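PDB 5UWY: thioredoxin reductase from Streptococcus pyogenes, which probably catalyses the NADPH-dependent reduction of thioredoxin, passing electrons through FAD and a redox-active cysteine pair. Local coordinates for residues V215-V220 / T226-G231; E157-L162 / K167-V172; D90-L95 / P269-I274; D176-R179 / L184-R187. All coordinates share one frame; numbering follows the deposited sequence.

Contacts 1, 2 and 4 gather in the half of the molecule expected to bind NADPH, while contact 3 lies across the chain's centre in the half built on the FAD-binding sheet, 42 Å or more from the others between centres. Strand 168-172 joins contacts 1 and 2: its residue Thr170 meets Phe230, and the centres of the two contacts are 16 Å apart. Contact 4 is tied in through helix 157-162, its centre 13 Å from that of contact 2; Glu157 and Ile160 lie against Leu184 and Arg187, and both contacts reach the second subunit. The side chain of Leu162 is about 11 Å from a bound FAD, that of Ile271 about 13 Å.

Contact 1: V215-V220 / T226-G231; sequences VLIENV and TDHAFG
Val215 O takes two donors from the neighbouring strand, the backbone N of His228 at 2.9 Å and, more weakly, the C-H of Asp227 CA at 3.5 Å. The same pair of residues is closed by the return bond from Val215 N to His228 O, and a second hydrogen-bonded pair follows where Ile217 N and O meet Thr226 O and N. All four bonds are nearly straight at hydrogen. Between the two pairs stands the non-hydrogen-bonded pair of Leu216 and Asp227, their CA atoms 4.3 Å apart. The segments run antiparallel with a marked twist, 138° between their directions.

On the face carrying Leu216 and Asp227, the leucine reaches over with one branch: its CD1 continues the chain outward (chi2 180°), leaving CD2 turned back to lie 3.5 Å from Asp227 CB. The other face is richer in carbon. There the side chains of Ile217 and His228 lie roughly perpendicular; Ile217 CD1 approaches His228 ND1 at 3.7 Å, while Val215 O sits at the edge of the imidazole, in its plane. Further along, Val215 CG2 is 4.2 Å from Phe230 CD2, and Ile217 CD1 comes more distantly to the edge of that ring. Phe230 also packs on Leu147 and Thr170, so this face is turned to the parallel sheet.

Strand 200-207 completes a three-stranded antiparallel meander on the far side of 212-219, the excursion inserted before the last parallel strand, 232-235, that is typical of the NADPH domain in pyridine nucleotide-disulphide oxidoreductases.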
loop_
_atom_site.group_PDB
_atom_site.type_symbol
_atom_site.label_atom_id
_atom_site.label_comp_id
_atom_site.label_asym_id
_atom_site.label_seq_id
_atom_site.Cartn_x
_atom_site.Cartn_y
_atom_site.Cartn_z
ATOM N N VAL A 215 35.977 1.661 8.257
ATOM C CA VAL A 215 35.894 0.207 8.165
ATOM C C VAL A 215 37.292 -0.343 7.909
ATOM O O VAL A 215 38.045 0.198 7.090
ATOM C CB VAL A 215 34.917 -0.250 7.055
ATOM C CG1 VAL A 215 34.733 -1.760 7.094
ATOM C CG2 VAL A 215 33.570 0.448 7.184
ATOM N N LEU A 216 37.643 -1.406 8.631
ATOM C CA LEU A 216 38.866 -2.162 8.387
ATOM C C LEU A 216 38.579 -3.235 7.348
ATOM O O LEU A 216 37.711 -4.099 7.566
ATOM C CB LEU A 216 39.394 -2.814 9.662
ATOM C CG LEU A 216 39.709 -1.997 10.911
ATOM C CD1 LEU A 216 40.203 -2.934 12.008
ATOM C CD2 LEU A 216 40.733 -0.922 10.610
ATOM N N ILE A 217 39.331 -3.189 6.245
ATOM C CA ILE A 217 39.180 -4.093 5.109
ATOM C C ILE A 217 40.425 -4.968 5.027
ATOM O O ILE A 217 41.553 -4.458 4.977
ATOM C CB ILE A 217 38.968 -3.322 3.794
ATOM C CG1 ILE A 217 37.515 -2.864 3.659
ATOM C CG2 ILE A 217 39.376 -4.169 2.599
ATOM C CD1 ILE A 217 37.203 -1.583 4.396
ATOM N N GLU A 218 40.218 -6.283 5.013
ATOM C CA GLU A 218 41.288 -7.258 4.867
ATOM C C GLU A 218 41.321 -7.778 3.437
ATOM O O GLU A 218 40.274 -7.955 2.807
ATOM C CB GLU A 218 41.097 -8.425 5.838
ATOM C CG GLU A 218 42.359 -9.231 6.115
ATOM C CD GLU A 218 42.114 -10.727 6.051
ATOM O OE1 GLU A 218 43.055 -11.473 5.703
ATOM O OE2 GLU A 218 40.978 -11.155 6.343
ATOM N N ASN A 219 42.526 -8.020 2.929
ATOM C CA ASN A 219 42.701 -8.583 1.598
ATOM C C ASN A 219 42.827 -10.096 1.718
ATOM O O ASN A 219 43.630 -10.596 2.509
ATOM C CB ASN A 219 43.935 -7.980 0.921
ATOM C CG ASN A 219 44.188 -8.549 -0.468
ATOM O OD1 ASN A 219 44.342 -9.756 -0.649
ATOM N ND2 ASN A 219 44.220 -7.671 -1.462
ATOM N N VAL A 220 42.031 -10.821 0.927
ATOM C CA VAL A 220 42.034 -12.277 1.021
ATOM C C VAL A 220 43.345 -12.861 0.512
ATOM O O VAL A 220 43.780 -13.921 0.975
ATOM C CB VAL A 220 40.828 -12.862 0.262
ATOM C CG1 VAL A 220 40.527 -14.272 0.752
ATOM C CG2 VAL A 220 39.613 -11.966 0.426
ATOM N N THR A 226 43.794 -2.834 5.925
ATOM C CA THR A 226 43.914 -1.395 5.760
ATOM C C THR A 226 42.566 -0.753 6.078
ATOM O O THR A 226 41.508 -1.282 5.713
ATOM C CB THR A 226 44.386 -1.024 4.336
ATOM O OG1 THR A 226 45.797 -1.257 4.236
ATOM C CG2 THR A 226 44.116 0.447 4.031
ATOM N N ASP A 227 42.614 0.371 6.794
ATOM C CA ASP A 227 41.429 1.107 7.231
ATOM C C ASP A 227 41.053 2.124 6.156
ATOM O O ASP A 227 41.921 2.734 5.529
ATOM C CB ASP A 227 41.716 1.790 8.584
ATOM C CG ASP A 227 40.635 2.798 9.026
ATOM O OD1 ASP A 227 39.744 3.187 8.243
ATOM O OD2 ASP A 227 40.687 3.213 10.197
ATOM N N HIS A 228 39.753 2.278 5.924
ATOM C CA HIS A 228 39.232 3.264 4.989
ATOM C C HIS A 228 38.097 4.033 5.658
ATOM O O HIS A 228 37.379 3.497 6.506
ATOM C CB HIS A 228 38.745 2.615 3.680
ATOM C CG HIS A 228 39.716 1.648 3.073
ATOM N ND1 HIS A 228 40.139 0.505 3.717
ATOM C CD2 HIS A 228 40.371 1.677 1.890
ATOM C CE1 HIS A 228 40.994 -0.142 2.944
ATOM N NE2 HIS A 228 41.157 0.552 1.832
ATOM N N ALA A 229 37.961 5.308 5.299
ATOM C CA ALA A 229 36.977 6.197 5.909
ATOM C C ALA A 229 35.689 6.181 5.092
ATOM O O ALA A 229 35.694 6.529 3.903
ATOM C CB ALA A 229 37.522 7.622 6.021
ATOM N N PHE A 230 34.585 5.798 5.731
ATOM C CA PHE A 230 33.291 5.728 5.065
ATOM C C PHE A 230 32.204 6.267 5.978
ATOM O O PHE A 230 32.131 5.899 7.154
ATOM C CB PHE A 230 32.953 4.293 4.653
ATOM C CG PHE A 230 33.817 3.768 3.551
ATOM C CD1 PHE A 230 33.757 4.327 2.285
ATOM C CD2 PHE A 230 34.686 2.717 3.776
ATOM C CE1 PHE A 230 34.553 3.847 1.264
ATOM C CE2 PHE A 230 35.480 2.232 2.759
ATOM C CZ PHE A 230 35.416 2.799 1.504
ATOM N N GLY A 231 31.361 7.141 5.424
ATOM C CA GLY A 231 30.197 7.603 6.153
ATOM C C GLY A 231 29.125 6.542 6.270
ATOM O O GLY A 231 28.381 6.515 7.255
#

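Contact 2: E157-L162 / K167-V172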
loop_
_atom_site.group_PDB
_atom_site.type_symbol
_atom_site.label_atom_id
_atom_site.label_comp_id
_atom_site.label_asym_id
_atom_site.label_seq_id
_atom_site.Cartn_x
_atom_site.Cartn_y
_atom_site.Cartn_z
ATOM N N GLU A 157 23.847 -2.889 -8.672
ATOM C CA GLU A 157 22.711 -2.011 -8.928
ATOM C C GLU A 157 22.416 -1.120 -7.728
ATOM O O GLU A 157 22.128 0.072 -7.887
ATOM C CB GLU A 157 21.482 -2.832 -9.313
ATOM C CG GLU A 157 21.262 -2.903 -10.817
ATOM C CD GLU A 157 19.797 -2.857 -11.205
ATOM O OE1 GLU A 157 19.504 -2.891 -12.420
ATOM O OE2 GLU A 157 18.940 -2.787 -10.300
ATOM N N GLU A 158 22.493 -1.676 -6.516
ATOM C CA GLU A 158 22.299 -0.852 -5.328
ATOM C C GLU A 158 23.393 0.205 -5.206
ATOM O O GLU A 158 23.142 1.300 -4.690
ATOM C CB GLU A 158 22.230 -1.734 -4.074
ATOM C CG GLU A 158 23.490 -1.768 -3.214
ATOM C CD GLU A 158 23.369 -2.725 -2.035
ATOM O OE1 GLU A 158 24.183 -3.668 -1.932
ATOM O OE2 GLU A 158 22.451 -2.531 -1.207
ATOM N N ALA A 159 24.595 -0.087 -5.708
ATOM C CA ALA A 159 25.671 0.899 -5.672
ATOM C C ALA A 159 25.382 2.065 -6.611
ATOM O O ALA A 159 25.450 3.237 -6.204
ATOM C CB ALA A 159 27.004 0.238 -6.027
ATOM N N ILE A 160 25.051 1.776 -7.875
ATOM C CA ILE A 160 24.813 2.897 -8.779
ATOM C C ILE A 160 23.526 3.626 -8.411
ATOM O O ILE A 160 23.381 4.817 -8.705
ATOM C CB ILE A 160 24.820 2.454 -10.253
ATOM C CG1 ILE A 160 24.193 1.072 -10.412
ATOM C CG2 ILE A 160 26.243 2.473 -10.803
ATOM C CD1 ILE A 160 24.110 0.619 -11.854
ATOM N N TYR A 161 22.586 2.953 -7.745
ATOM C CA TYR A 161 21.473 3.689 -7.153
ATOM C C TYR A 161 21.970 4.619 -6.054
ATOM O O TYR A 161 21.480 5.746 -5.912
ATOM C CB TYR A 161 20.413 2.732 -6.604
ATOM C CG TYR A 161 19.322 3.430 -5.815
ATOM C CD1 TYR A 161 18.289 4.102 -6.459
ATOM C CD2 TYR A 161 19.327 3.421 -4.426
ATOM C CE1 TYR A 161 17.291 4.742 -5.740
ATOM C CE2 TYR A 161 18.335 4.060 -3.701
ATOM C CZ TYR A 161 17.320 4.718 -4.363
ATOM O OH TYR A 161 16.334 5.352 -3.640
ATOM N N LEU A 162 22.953 4.166 -5.273
ATOM C CA LEU A 162 23.515 5.004 -4.224
ATOM C C LEU A 162 24.300 6.186 -4.778
ATOM O O LEU A 162 24.490 7.174 -4.059
ATOM C CB LEU A 162 24.403 4.166 -3.304
ATOM C CG LEU A 162 23.628 3.325 -2.288
ATOM C CD1 LEU A 162 24.568 2.527 -1.402
ATOM C CD2 LEU A 162 22.721 4.214 -1.457
ATOM N N LYS A 167 28.826 11.106 -2.706
ATOM C CA LYS A 167 29.886 11.655 -3.542
ATOM C C LYS A 167 30.723 10.557 -4.178
ATOM O O LYS A 167 31.198 10.719 -5.307
ATOM C CB LYS A 167 30.779 12.587 -2.720
ATOM N N LYS A 168 30.910 9.442 -3.477
ATOM C CA LYS A 168 31.647 8.309 -4.010
ATOM C C LYS A 168 31.074 7.031 -3.418
ATOM O O LYS A 168 30.623 7.010 -2.268
ATOM C CB LYS A 168 33.146 8.413 -3.706
ATOM N N VAL A 169 31.087 5.968 -4.219
ATOM C CA VAL A 169 30.673 4.639 -3.783
ATOM C C VAL A 169 31.760 3.659 -4.201
ATOM O O VAL A 169 32.059 3.532 -5.393
ATOM C CB VAL A 169 29.314 4.224 -4.374
ATOM C CG1 VAL A 169 29.012 2.780 -4.031
ATOM C CG2 VAL A 169 28.203 5.138 -3.868
ATOM N N THR A 170 32.367 2.992 -3.227
ATOM C CA THR A 170 33.326 1.930 -3.482
ATOM C C THR A 170 32.691 0.620 -3.046
ATOM O O THR A 170 32.047 0.562 -1.995
ATOM C CB THR A 170 34.624 2.160 -2.704
ATOM O OG1 THR A 170 34.352 2.021 -1.303
ATOM C CG2 THR A 170 35.164 3.559 -2.948
ATOM N N VAL A 171 32.842 -0.432 -3.846
ATOM C CA VAL A 171 32.305 -1.734 -3.464
ATOM C C VAL A 171 33.472 -2.653 -3.135
ATOM O O VAL A 171 34.503 -2.636 -3.818
ATOM C CB VAL A 171 31.394 -2.357 -4.546
ATOM C CG1 VAL A 171 30.441 -1.336 -5.122
ATOM C CG2 VAL A 171 32.145 -3.220 -5.599
ATOM N N VAL A 172 33.313 -3.417 -2.093
ATOM C CA VAL A 172 34.241 -4.481 -1.747
ATOM C C VAL A 172 33.723 -5.781 -2.333
ATOM O O VAL A 172 32.515 -5.989 -2.471
ATOM C CB VAL A 172 34.396 -4.594 -0.221
ATOM C CG1 VAL A 172 35.385 -3.566 0.277
ATOM C CG2 VAL A 172 33.054 -4.416 0.441
#
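Helix 157-162 lies over strand 168-172 with the chain running almost the opposite way, the segment axes 165° apart in direction and 8.5 Å from each other at closest approach. Ala159 and Val169 mark the nearest backbone approach, 6.5 Å between CA atoms, a spacing that leaves room for one layer of small aliphatic groups.

Val169 carries most of this layer by dividing its two methyls between successive turns of the helix. With CG1 anti to the backbone N (chi1 173°), that branch comes against Ala159 CB at 3.8 Å, while CG2 points to the next turn and meets Leu162 CB at 4.0 Å. The leucine thus touches with the root of its side chain, its isopropyl end making none of the contacts to the strand. Two residues along the strand, Val171 returns to the same face, and its CG1 also reaches Ala159 CB, at 3.9 Å, so the alanine methyl rests on two neighbouring valine methyls of the strand.

This is the second half of a beta-alpha-beta crossover: strand 145-149 leads into helix 153-162, which returns the chain to 168-172, placed next to and parallel with the first strand. The glycine-rich turn that starts the helix, Gly150, Gly152 and Ala155, fits the Rossmann-type pattern and is consistent with dinucleotide binding. Val169 and Val171 also touch Val194 and Phe196 of the next strand, whereas Thr170 faces the opposite side of the sheet. Elsewhere on the helix, Tyr161 makes an edge-to-face contact with Tyr300 of the second subunit.

Contact 3: D90-L95 / P269-I274; sequences DYKCVL and PGIFAI
Polar contact between the segments rests on the ammonium group of Lys92, whose NZ makes a weak hydrogen bond to Pro269 O at 3.3 Å. The same nitrogen also bonds Asn87 OD1 and Gly89 O, so three oxygens, two of them main-chain carbonyls, gather round a charge carried by a largely buried residue. Such acceptors would be expected to stabilise the positive charge.

The chain reaches this place by bending twice, at chi2 (103°) and again at chi4 (34°). The bends lay its methylene groups over the loop that enters strand 271-273.

Strand 92-95 is the middle strand of a three-stranded antiparallel sheet, 84-103, and 271-273 is an outer strand of the parallel FAD-domain sheet, beside 105-108. Lys92 therefore bridges from one sheet to the outer strand of the other and the loop before it; Val94 packs on Val106 of the adjoining strand.

Apolar contact is made by the lysine's hydrocarbon part. Its CE lies 3.7 Å from Gly270 CA, at a residue whose positive phi (101°) turns the chain into the strand. Beyond the glycine, the lysine and Ile271 side chains cross at a slant: Lys92 CE is 4.0 Å from Ile271 CG1, and Lys92 CG is 4.1 Å from Ile271 CD1. Ile271 packs in turn on Val106 and Ile108, while Pro269 rests on Tyr302 of helix 285-304.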
loop_
_atom_site.group_PDB
_atom_site.type_symbol
_atom_site.label_atom_id
_atom_site.label_comp_id
_atom_site.label_asym_id
_atom_site.label_seq_id
_atom_site.Cartn_x
_atom_site.Cartn_y
_atom_site.Cartn_z
ATOM N N ASP A 90 -12.508 -26.533 5.017
ATOM C CA ASP A 90 -13.355 -25.571 5.711
ATOM C C ASP A 90 -12.658 -24.910 6.894
ATOM O O ASP A 90 -13.182 -23.922 7.419
ATOM C CB ASP A 90 -14.638 -26.252 6.194
ATOM C CG ASP A 90 -15.531 -26.692 5.053
ATOM O OD1 ASP A 90 -16.001 -25.822 4.292
ATOM O OD2 ASP A 90 -15.765 -27.912 4.919
ATOM N N TYR A 91 -11.512 -25.425 7.336
ATOM C CA TYR A 91 -10.833 -24.842 8.482
ATOM C C TYR A 91 -9.353 -25.170 8.425
ATOM O O TYR A 91 -8.929 -26.073 7.706
ATOM C CB TYR A 91 -11.458 -25.316 9.802
ATOM C CG TYR A 91 -11.196 -26.748 10.245
ATOM C CD1 TYR A 91 -11.795 -27.828 9.604
ATOM C CD2 TYR A 91 -10.324 -27.020 11.297
ATOM C CE1 TYR A 91 -11.542 -29.153 10.022
ATOM C CE2 TYR A 91 -10.058 -28.328 11.707
ATOM C CZ TYR A 91 -10.663 -29.395 11.072
ATOM O OH TYR A 91 -10.373 -30.686 11.513
ATOM N N LYS A 92 -8.570 -24.389 9.167
ATOM C CA LYS A 92 -7.124 -24.550 9.222
ATOM C C LYS A 92 -6.647 -24.495 10.666
ATOM O O LYS A 92 -7.265 -23.849 11.518
ATOM C CB LYS A 92 -6.388 -23.471 8.398
ATOM C CG LYS A 92 -6.788 -23.421 6.931
ATOM C CD LYS A 92 -7.730 -22.263 6.643
ATOM C CE LYS A 92 -8.165 -22.238 5.181
ATOM N NZ LYS A 92 -8.292 -23.603 4.598
ATOM N N CYS A 93 -5.535 -25.177 10.930
ATOM C CA CYS A 93 -4.928 -25.224 12.252
ATOM C C CYS A 93 -3.561 -24.555 12.216
ATOM O O CYS A 93 -2.835 -24.657 11.222
ATOM C CB CYS A 93 -4.789 -26.671 12.745
ATOM S SG CYS A 93 -3.986 -26.835 14.357
ATOM N N VAL A 94 -3.221 -23.872 13.307
ATOM C CA VAL A 94 -1.947 -23.185 13.468
ATOM C C VAL A 94 -1.364 -23.642 14.797
ATOM O O VAL A 94 -1.988 -23.451 15.846
ATOM C CB VAL A 94 -2.114 -21.657 13.452
ATOM C CG1 VAL A 94 -0.827 -20.971 13.891
ATOM C CG2 VAL A 94 -2.549 -21.181 12.074
ATOM N N LEU A 95 -0.178 -24.244 14.759
ATOM C CA LEU A 95 0.393 -24.898 15.931
ATOM C C LEU A 95 1.548 -24.088 16.512
ATOM O O LEU A 95 2.477 -23.714 15.792
ATOM C CB LEU A 95 0.852 -26.321 15.596
ATOM C CG LEU A 95 -0.266 -27.247 15.102
ATOM C CD1 LEU A 95 -0.372 -27.290 13.573
ATOM C CD2 LEU A 95 -0.122 -28.649 15.685
ATOM N N PRO A 269 -6.975 -22.414 -0.933
ATOM C CA PRO A 269 -8.076 -21.484 -0.631
ATOM C C PRO A 269 -8.223 -21.267 0.867
ATOM O O PRO A 269 -8.213 -22.214 1.657
ATOM C CB PRO A 269 -9.305 -22.190 -1.225
ATOM C CG PRO A 269 -8.755 -23.234 -2.158
ATOM C CD PRO A 269 -7.447 -23.648 -1.569
ATOM N N GLY A 270 -8.355 -19.998 1.255
ATOM C CA GLY A 270 -8.533 -19.615 2.637
ATOM C C GLY A 270 -7.277 -19.110 3.322
ATOM O O GLY A 270 -7.374 -18.483 4.384
ATOM N N ILE A 271 -6.106 -19.368 2.749
ATOM C CA ILE A 271 -4.836 -18.921 3.304
ATOM C C ILE A 271 -4.269 -17.845 2.389
ATOM O O ILE A 271 -4.236 -18.014 1.165
ATOM C CB ILE A 271 -3.853 -20.091 3.481
ATOM C CG1 ILE A 271 -4.407 -21.093 4.494
ATOM C CG2 ILE A 271 -2.491 -19.584 3.924
ATOM C CD1 ILE A 271 -3.693 -22.423 4.491
ATOM N N PHE A 272 -3.848 -16.733 2.983
ATOM C CA PHE A 272 -3.308 -15.593 2.264
ATOM C C PHE A 272 -1.903 -15.291 2.769
ATOM O O PHE A 272 -1.518 -15.681 3.877
ATOM C CB PHE A 272 -4.195 -14.347 2.436
ATOM C CG PHE A 272 -5.641 -14.570 2.091
ATOM C CD1 PHE A 272 -6.479 -15.256 2.957
ATOM C CD2 PHE A 272 -6.166 -14.087 0.902
ATOM C CE1 PHE A 272 -7.807 -15.465 2.643
ATOM C CE2 PHE A 272 -7.493 -14.291 0.582
ATOM C CZ PHE A 272 -8.315 -14.979 1.453
ATOM N N ALA A 273 -1.134 -14.594 1.940
ATOM C CA ALA A 273 0.192 -14.127 2.312
ATOM C C ALA A 273 0.318 -12.663 1.934
ATOM O O ALA A 273 -0.161 -12.243 0.876
ATOM C CB ALA A 273 1.294 -14.943 1.637
ATOM N N ILE A 274 0.946 -11.882 2.814
ATOM C CA ILE A 274 1.098 -10.450 2.610
ATOM C C ILE A 274 2.486 -10.017 3.043
ATOM O O ILE A 274 3.175 -10.705 3.800
ATOM C CB ILE A 274 0.060 -9.616 3.384
ATOM C CG1 ILE A 274 0.116 -9.966 4.872
ATOM C CG2 ILE A 274 -1.315 -9.810 2.800
ATOM C CD1 ILE A 274 -0.860 -9.188 5.712
#

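Contact 4: D176-R179 / L184-R187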
loop_
_atom_site.group_PDB
_atom_site.type_symbol
_atom_site.label_atom_id
_atom_site.label_comp_id
_atom_site.label_asym_id
_atom_site.label_seq_id
_atom_site.Cartn_x
_atom_site.Cartn_y
_atom_site.Cartn_z
ATOM N N ASP A 176 38.414 -11.111 -7.808
ATOM C CA ASP A 176 38.936 -10.182 -8.801
ATOM C C ASP A 176 37.977 -9.943 -9.960
ATOM O O ASP A 176 38.247 -9.072 -10.795
ATOM C CB ASP A 176 40.281 -10.686 -9.342
ATOM C CG ASP A 176 40.285 -12.182 -9.600
ATOM O OD1 ASP A 176 40.960 -12.620 -10.556
ATOM O OD2 ASP A 176 39.617 -12.921 -8.847
ATOM N N GLN A 177 36.878 -10.688 -10.035
ATOM C CA GLN A 177 35.876 -10.497 -11.071
ATOM C C GLN A 177 34.507 -10.335 -10.428
ATOM O O GLN A 177 34.264 -10.787 -9.305
ATOM C CB GLN A 177 35.837 -11.672 -12.058
ATOM C CG GLN A 177 37.115 -12.484 -12.130
ATOM C CD GLN A 177 36.881 -13.843 -12.749
ATOM O OE1 GLN A 177 35.835 -14.084 -13.348
ATOM N NE2 GLN A 177 37.852 -14.739 -12.607
ATOM N N LEU A 178 33.609 -9.683 -11.157
ATOM C CA LEU A 178 32.220 -9.575 -10.745
ATOM C C LEU A 178 31.417 -10.720 -11.347
ATOM O O LEU A 178 31.670 -11.142 -12.479
ATOM C CB LEU A 178 31.627 -8.234 -11.181
ATOM C CG LEU A 178 32.190 -6.974 -10.523
ATOM C CD1 LEU A 178 31.643 -5.729 -11.200
ATOM C CD2 LEU A 178 31.875 -6.962 -9.037
ATOM N N ARG A 179 30.455 -11.227 -10.580
ATOM C CA ARG A 179 29.546 -12.255 -11.070
ATOM C C ARG A 179 28.246 -11.671 -11.604
ATOM O O ARG A 179 27.323 -12.427 -11.920
ATOM C CB ARG A 179 29.247 -13.275 -9.968
ATOM C CG ARG A 179 28.521 -12.707 -8.764
ATOM C CD ARG A 179 28.150 -13.806 -7.779
ATOM N NE ARG A 179 28.006 -13.294 -6.419
ATOM C CZ ARG A 179 26.838 -13.076 -5.824
ATOM N NH1 ARG A 179 25.707 -13.326 -6.470
ATOM N NH2 ARG A 179 26.800 -12.607 -4.585
ATOM N N LEU A 184 25.369 -4.481 -16.418
ATOM C CA LEU A 184 25.486 -3.697 -15.194
ATOM C C LEU A 184 26.939 -3.494 -14.796
ATOM O O LEU A 184 27.272 -2.476 -14.178
ATOM C CB LEU A 184 24.710 -4.366 -14.063
ATOM C CG LEU A 184 23.250 -4.676 -14.389
ATOM C CD1 LEU A 184 22.691 -5.703 -13.418
ATOM C CD2 LEU A 184 22.410 -3.403 -14.392
ATOM N N GLN A 185 27.814 -4.448 -15.122
ATOM C CA GLN A 185 29.243 -4.229 -14.927
ATOM C C GLN A 185 29.717 -3.030 -15.738
ATOM O O GLN A 185 30.360 -2.119 -15.206
ATOM C CB GLN A 185 30.033 -5.482 -15.308
ATOM C CG GLN A 185 29.837 -6.664 -14.373
ATOM C CD GLN A 185 30.902 -7.729 -14.556
ATOM O OE1 GLN A 185 32.097 -7.427 -14.599
ATOM N NE2 GLN A 185 30.474 -8.981 -14.669
ATOM N N ASP A 186 29.389 -3.010 -17.033
ATOM C CA ASP A 186 29.752 -1.877 -17.877
ATOM C C ASP A 186 29.140 -0.583 -17.356
ATOM O O ASP A 186 29.804 0.461 -17.329
ATOM C CB ASP A 186 29.310 -2.135 -19.318
ATOM C CG ASP A 186 30.148 -3.198 -20.005
ATOM O OD1 ASP A 186 31.353 -3.305 -19.689
ATOM O OD2 ASP A 186 29.602 -3.926 -20.859
ATOM N N ARG A 187 27.874 -0.635 -16.934
ATOM C CA ARG A 187 27.219 0.555 -16.397
ATOM C C ARG A 187 27.937 1.069 -15.155
ATOM O O ARG A 187 28.038 2.284 -14.942
ATOM C CB ARG A 187 25.755 0.247 -16.082
ATOM C CG ARG A 187 24.955 1.437 -15.581
ATOM C CD ARG A 187 23.641 1.562 -16.337
ATOM N NE ARG A 187 22.874 0.320 -16.306
ATOM C CZ ARG A 187 21.887 0.031 -17.147
ATOM N NH1 ARG A 187 21.548 0.895 -18.095
ATOM N NH2 ARG A 187 21.242 -1.123 -17.048
#
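The carboxamide of Gln185 has one face laid beneath Leu178, whose CB stands almost straight above the amide carbon, 3.5 Å from Gln185 CD. Leu178 CB is equally close to Gln185 OE1, and from the same side Leu178 CD1 comes to 3.8 Å from Gln185 CG. Leu178 O is 3.3 Å from Gln185 NE2, also raised well clear of the amide plane. The other flat group, the guanidinium of Arg187, is met at its edge and in plane by Leu184 CD2, one turn back on the helix.

Leu178 and Gln185 run alongside one another, pointing opposite ways. Gln185 sends CG anti to its carbonyl carbon (chi1 -69°) and then runs on extended, which carries the amide away from helix 182-190 to the loop. There NE2 hydrogen-bonds Ala180 O, a bond consistent with the modelled orientation of the amide. Leu178 also packs on Trp198.

The loop follows strand 168-172 and holds Arg179, which pairs with a phosphate ion probably taken up from the crystallisation liquor. That binding is consistent with the arginine-rich signature by which this family recognises the 2'-phosphate of NADPH. Further along the helix, Arg187 makes a long, weak ion pair with Glu304 of the second subunit.

Across the contact itself, carbon on an amide face supplies most of the touching surface, while the bond to Ala180 pins the glutamine, an arrangement that ties the start of the helix to the loop bearing Arg179.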